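PDB 3KA7: oxidoreductase from Methanosarcina mazei, which binds flavin-adenine dinucleotide and probably works as an oxidoreductase of the flavin-containing amine oxidase family. Local coordinates for residues 178-181 with 182-185. Numbering follows the deposited sequence.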
loop_
_atom_site.group_PDB
_atom_site.type_symbol
_atom_site.label_atom_id
_atom_site.label_comp_id
_atom_site.label_asym_id
_atom_site.label_seq_id
_atom_site.Cartn_x
_atom_site.Cartn_y
_atom_site.Cartn_z
ATOM N N ILE A 178 -7.845 -7.528 -8.702
ATOM C CA ILE A 178 -7.773 -6.107 -8.389
ATOM C C ILE A 178 -8.813 -5.339 -9.212
ATOM O O ILE A 178 -9.532 -4.463 -8.702
ATOM C CB ILE A 178 -6.348 -5.552 -8.639
ATOM C CG1 ILE A 178 -5.400 -6.058 -7.543
ATOM C CG2 ILE A 178 -6.373 -4.009 -8.685
ATOM C CD1 ILE A 178 -3.934 -5.695 -7.741
ATOM N N ILE A 179 -8.900 -5.673 -10.495
ATOM C CA ILE A 179 -9.869 -5.033 -11.362
ATOM C C ILE A 179 -11.290 -5.315 -10.876
ATOM O O ILE A 179 -12.142 -4.430 -10.883
ATOM C CB ILE A 179 -9.669 -5.502 -12.818
ATOM C CG1 ILE A 179 -8.391 -4.876 -13.384
ATOM C CG2 ILE A 179 -10.865 -5.163 -13.697
ATOM C CD1 ILE A 179 -8.080 -5.345 -14.764
ATOM N N GLU A 180 -11.555 -6.551 -10.462
ATOM C CA GLU A 180 -12.886 -6.895 -9.978
ATOM C C GLU A 180 -13.211 -6.048 -8.752
ATOM O O GLU A 180 -14.353 -5.645 -8.550
ATOM C CB GLU A 180 -13.005 -8.395 -9.653
ATOM C CG GLU A 180 -14.459 -8.871 -9.552
ATOM C CD GLU A 180 -15.256 -8.662 -10.850
ATOM O OE1 GLU A 180 -14.662 -8.661 -11.954
ATOM O OE2 GLU A 180 -16.494 -8.518 -10.759
ATOM N N ASN A 181 -12.210 -5.785 -7.922
ATOM C CA ASN A 181 -12.431 -4.920 -6.758
ATOM C C ASN A 181 -12.721 -3.452 -7.100
ATOM O O ASN A 181 -13.391 -2.760 -6.327
ATOM C CB ASN A 181 -11.289 -5.057 -5.751
ATOM C CG ASN A 181 -11.359 -6.362 -5.000
ATOM O OD1 ASN A 181 -12.441 -6.937 -4.844
ATOM N ND2 ASN A 181 -10.223 -6.837 -4.520
HETATM N N MSE A 182 -12.219 -2.973 -8.238
HETATM C CA MSE A 182 -12.621 -1.656 -8.727
HETATM C C MSE A 182 -14.114 -1.637 -8.998
HETATM O O MSE A 182 -14.811 -0.692 -8.612
HETATM C CB MSE A 182 -11.871 -1.279 -9.997
HETATM C CG MSE A 182 -10.381 -1.238 -9.826
HETATM SE SE MSE A 182 -9.493 -0.818 -11.539
HETATM C CE MSE A 182 -7.701 -0.669 -10.810
ATOM N N TYR A 183 -14.621 -2.685 -9.644
ATOM C CA TYR A 183 -16.057 -2.749 -9.906
ATOM C C TYR A 183 -16.866 -2.852 -8.619
ATOM O O TYR A 183 -17.947 -2.266 -8.517
ATOM C CB TYR A 183 -16.403 -3.936 -10.797
ATOM C CG TYR A 183 -15.944 -3.794 -12.219
ATOM C CD1 TYR A 183 -16.447 -2.793 -13.031
ATOM C CD2 TYR A 183 -15.030 -4.684 -12.765
ATOM C CE1 TYR A 183 -16.043 -2.676 -14.352
ATOM C CE2 TYR A 183 -14.610 -4.568 -14.079
ATOM C CZ TYR A 183 -15.124 -3.564 -14.873
ATOM O OH TYR A 183 -14.706 -3.447 -16.185
ATOM N N ARG A 184 -16.367 -3.629 -7.659
ATOM C CA ARG A 184 -17.079 -3.863 -6.406
ATOM C C ARG A 184 -17.106 -2.634 -5.505
ATOM O O ARG A 184 -18.140 -2.338 -4.886
ATOM C CB ARG A 184 -16.437 -5.007 -5.621
ATOM C CG ARG A 184 -16.620 -6.387 -6.219
ATOM C CD ARG A 184 -15.793 -7.397 -5.448
ATOM N NE ARG A 184 -15.971 -8.744 -5.968
ATOM C CZ ARG A 184 -14.985 -9.618 -6.125
ATOM N NH1 ARG A 184 -13.737 -9.283 -5.808
ATOM N NH2 ARG A 184 -15.246 -10.823 -6.608
ATOM N N PHE A 185 -15.969 -1.937 -5.422
ATOM C CA PHE A 185 -15.759 -0.925 -4.383
ATOM C C PHE A 185 -15.484 0.481 -4.887
ATOM O O PHE A 185 -15.535 1.427 -4.109
ATOM C CB PHE A 185 -14.607 -1.328 -3.455
ATOM C CG PHE A 185 -14.714 -2.719 -2.922
ATOM C CD1 PHE A 185 -15.839 -3.118 -2.219
ATOM C CD2 PHE A 185 -13.681 -3.621 -3.098
ATOM C CE1 PHE A 185 -15.937 -4.409 -1.707
ATOM C CE2 PHE A 185 -13.774 -4.918 -2.585
ATOM C CZ PHE A 185 -14.905 -5.308 -1.899
#
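Arg-184 reaches back over Glu-180 and Asn-181 in the last two turns of the α-helix 172-185; the side chain of Ile-178, at the start of this stretch, lies about 11 Å from the bound flavin-adenine dinucleotide. The arginine chain runs extended from CG to NE, long enough to lay the guanidinium over the preceding turn. CG of Glu-180 sits over the centre of one guanidinium face, 3.5 Å from CZ of Arg-184. This aliphatic packing suits glutamate, whose chain bends at chi2 (60°) and takes the carboxylate away to a salt bridge with Arg-129.

Asn-181 meets the same guanidinium at its edge. NH1 of Arg-184 donates to OD1 of Asn-181 over 2.8 Å; the oxygen lies almost in the guanidinium plane, whereas the donor stands above the amide plane. An amide suits this place because it accepts here while ND2 donates to Gly-405 O. NH1 also forms a salt bridge with OE2 of Glu-177, two turns before Arg-184.

The flat ring of Phe-185 can lie along the Asn-181 amide, their planes inclined by 35°, while its side chain also touches Asn-59. Met-182, a selenomethionine, carries a flexible apolar chain to Phe-158 of helix 149-163. Tyr-183 suits its place because its ring makes a cation-pi contact with Arg-129 and gives Ile-179 an apolar neighbour, the branched methyl CG2 of Ile-179 resting 3.8 Å from CE2 of Tyr-183.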